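Local coordinates for protein L-threonine 3-dehydrogenase (Clostridioides difficile, PDB 7OL1) that probably oxidises L-threonine at its 3-hydroxyl as an L-threonine dehydrogenase of the NAD(P)-dependent epimerase/dehydratase family, at residues K41-E45 against Y46-N50. Sequence-based numbering, arbitrary orientation.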
ATOM      1  N   LYS A  41      14.545  20.319  19.538  1.00 69.16           N
ATOM      2  CA  LYS A  41      13.399  21.256  19.640  1.00 66.24           C
ATOM      3  C   LYS A  41      12.472  20.798  20.781  1.00 66.60           C
ATOM      4  O   LYS A  41      12.119  21.630  21.657  1.00 67.24           O
ATOM      5  CB  LYS A  41      12.681  21.376  18.293  1.00 62.41           C
ATOM      6  CG  LYS A  41      11.360  22.126  18.382  1.00 68.45           C
ATOM      7  CD  LYS A  41      10.626  22.341  17.079  1.00 68.58           C
ATOM      8  CE  LYS A  41       9.166  22.660  17.333  1.00 76.17           C
ATOM      9  NZ  LYS A  41       8.921  24.106  17.533  1.00 77.27           N
ATOM     10  N   LEU A  42      12.084  19.525  20.781  1.00 66.26           N
ATOM     11  CA  LEU A  42      11.057  19.005  21.725  1.00 71.88           C
ATOM     12  C   LEU A  42      11.634  18.958  23.148  1.00 71.96           C
ATOM     13  O   LEU A  42      10.847  19.158  24.108  1.00 64.68           O
ATOM     14  CB  LEU A  42      10.597  17.626  21.248  1.00 72.25           C
ATOM     15  CG  LEU A  42       9.966  17.589  19.857  1.00 71.83           C
ATOM     16  CD1 LEU A  42       9.627  16.164  19.459  1.00 78.02           C
ATOM     17  CD2 LEU A  42       8.718  18.446  19.814  1.00 73.45           C
ATOM     18  N   ARG A  43      12.947  18.717  23.277  1.00 70.34           N
ATOM     19  CA  ARG A  43      13.696  18.800  24.564  1.00 73.52           C
ATOM     20  C   ARG A  43      13.514  20.193  25.166  1.00 73.43           C
ATOM     21  O   ARG A  43      13.045  20.263  26.319  1.00 65.96           O
ATOM     22  CB  ARG A  43      15.189  18.511  24.370  1.00 75.21           C
ATOM     23  CG  ARG A  43      15.527  17.031  24.450  1.00 76.89           C
ATOM     24  CD  ARG A  43      16.916  16.620  23.977  1.00 71.36           C
ATOM     25  NE  ARG A  43      17.050  15.200  24.284  1.00 73.02           N
ATOM     26  CZ  ARG A  43      18.088  14.430  23.975  1.00 70.56           C
ATOM     27  NH1 ARG A  43      19.131  14.922  23.331  1.00 59.58           N
ATOM     28  NH2 ARG A  43      18.065  13.152  24.319  1.00 79.05           N
ATOM     29  N   ASN A  44      13.834  21.239  24.387  1.00 76.66           N
ATOM     30  CA  ASN A  44      13.706  22.669  24.784  1.00 72.51           C
ATOM     31  C   ASN A  44      12.268  22.973  25.198  1.00 76.39           C
ATOM     32  O   ASN A  44      12.103  23.718  26.170  1.00 84.73           O
ATOM     33  CB  ASN A  44      14.105  23.639  23.677  1.00 72.63           C
ATOM     34  CG  ASN A  44      15.586  23.589  23.360  1.00 86.94           C
ATOM     35  OD1 ASN A  44      16.388  23.040  24.116  1.00 94.85           O
ATOM     36  ND2 ASN A  44      15.969  24.160  22.232  1.00 95.85           N
ATOM     37  N   GLU A  45      11.277  22.393  24.513  1.00 74.57           N
ATOM     38  CA  GLU A  45       9.849  22.797  24.614  1.00 70.94           C
ATOM     39  C   GLU A  45       9.074  21.930  25.605  1.00 67.65           C
ATOM     40  O   GLU A  45       7.972  22.358  26.016  1.00 70.81           O
ATOM     41  CB  GLU A  45       9.181  22.710  23.240  1.00 78.73           C
ATOM     42  CG  GLU A  45       9.666  23.778  22.284  1.00 82.82           C
ATOM     43  CD  GLU A  45       8.933  23.898  20.959  1.00 83.86           C
ATOM     44  OE1 GLU A  45       7.711  23.545  20.858  1.00 84.42           O
ATOM     45  OE2 GLU A  45       9.595  24.366  20.036  1.00 75.80           O
ATOM     46  N   TYR A  46       9.547  20.722  25.905  1.00 70.72           N
ATOM     47  CA  TYR A  46       8.757  19.722  26.676  1.00 67.69           C
ATOM     48  C   TYR A  46       9.584  19.117  27.820  1.00 65.07           C
ATOM     49  O   TYR A  46       8.976  18.380  28.626  1.00 59.16           O
ATOM     50  CB  TYR A  46       8.240  18.628  25.738  1.00 68.33           C
ATOM     51  CG  TYR A  46       7.129  19.031  24.805  1.00 69.35           C
ATOM     52  CD1 TYR A  46       7.390  19.718  23.631  1.00 71.89           C
ATOM     53  CD2 TYR A  46       5.814  18.684  25.072  1.00 68.45           C
ATOM     54  CE1 TYR A  46       6.370  20.104  22.774  1.00 70.44           C
ATOM     55  CE2 TYR A  46       4.783  19.043  24.216  1.00 69.75           C
ATOM     56  CZ  TYR A  46       5.063  19.753  23.064  1.00 70.67           C
ATOM     57  OH  TYR A  46       4.046  20.090  22.226  1.00 81.84           O
ATOM     58  N   GLY A  47      10.905  19.341  27.848  1.00 57.75           N
ATOM     59  CA  GLY A  47      11.771  18.974  28.981  1.00 68.23           C
ATOM     60  C   GLY A  47      12.766  17.891  28.605  1.00 76.65           C
ATOM     61  O   GLY A  47      12.309  16.843  28.117  1.00 74.52           O
ATOM     62  N   GLU A  48      14.064  18.118  28.872  1.00 75.47           N
ATOM     63  CA  GLU A  48      15.184  17.180  28.569  1.00 80.78           C
ATOM     64  C   GLU A  48      14.842  15.753  29.060  1.00 75.98           C
ATOM     65  O   GLU A  48      15.316  14.762  28.426  1.00 72.23           O
ATOM     66  CB  GLU A  48      16.474  17.731  29.189  1.00 86.97           C
ATOM     67  CG  GLU A  48      17.312  18.591  28.245  1.00 90.25           C
ATOM     68  CD  GLU A  48      18.637  17.954  27.850  1.00 99.32           C
ATOM     69  OE1 GLU A  48      19.081  17.025  28.567  1.00107.86           O
ATOM     70  OE2 GLU A  48      19.228  18.376  26.833  1.00 88.08           O
ATOM     71  N   GLN A  49      13.986  15.664  30.085  1.00 69.05           N
ATOM     72  CA  GLN A  49      13.697  14.447  30.886  1.00 80.47           C
ATOM     73  C   GLN A  49      12.401  13.777  30.406  1.00 74.14           C
ATOM     74  O   GLN A  49      12.056  12.704  30.948  1.00 70.60           O
ATOM     75  CB  GLN A  49      13.616  14.847  32.368  1.00 85.95           C
ATOM     76  CG  GLN A  49      14.544  14.059  33.301  1.00 86.64           C
ATOM     77  CD  GLN A  49      15.911  13.697  32.741  1.00 88.12           C
ATOM     78  OE1 GLN A  49      16.693  14.540  32.275  1.00 63.41           O
ATOM     79  NE2 GLN A  49      16.232  12.410  32.813  1.00 85.03           N
ATOM     80  N   ASN A  50      11.717  14.376  29.431  1.00 72.52           N
ATOM     81  CA  ASN A  50      10.419  13.886  28.891  1.00 70.66           C
ATOM     82  C   ASN A  50      10.517  13.471  27.414  1.00 68.35           C
ATOM     83  O   ASN A  50       9.496  13.004  26.853  1.00 65.15           O
ATOM     84  CB  ASN A  50       9.363  14.968  29.027  1.00 72.04           C
ATOM     85  CG  ASN A  50       9.065  15.244  30.473  1.00 68.25           C
ATOM     86  OD1 ASN A  50       8.887  14.325  31.256  1.00 76.51           O
ATOM     87  ND2 ASN A  50       9.000  16.506  30.829  1.00 72.02           N
TER
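Tyr46 lies beside Leu42, one helical turn on, and the two side chains run the same way, with Leu42 CD2 4.1 Å from Tyr46 CE1. A chi1 of -72° swings the tyrosine ring out from the flank of the helix, next to Leu42, and Leu42 O lies at the edge of the ring, in its plane. Val244 of helix 236-248 touches both side chains; Ile27 of strand 25-28 packs against Leu42, and Ile25 against Tyr46. Glu45 passes obliquely across the tyrosine, its CB 3.5 Å from Tyr46 CD1.

Among the charged groups, Lys41 NZ bridges to Glu45 OE2 at 2.6 Å, on the syn side of the carboxylate, and NZ also bonds to Gln241. Arg43 and Glu48 form no salt bridge: the aliphatic part of Arg43 approaches the carboxylate, CD 4.1 Å from Glu48 OE2, while the guanidinium NH1 binds Val64 O and OE2 bonds to Ser67 OG.

Backbone bonds finish the helix. Tyr46 N reaches Leu42 O only weakly, whereas Gly47 N donates to Arg43 O at 2.8 Å. Gly47 then leaves helical geometry with positive phi (114°), a conformation suited to a residue with no CB to press onto Tyr46 O. Asn50 N closes the following turn on Gly47 O. A side-chain bond adds to these: Asn50 ND2 meets Tyr46 O at 2.9 Å, nearly straight and in the carbonyl plane, tying the loop back to the helix end.

The arrangement is a glycine-terminated helix C-end, here closing helix 33-46 and leading into strand 51-55 within the first beta-alpha-beta crossover of the Rossmann fold.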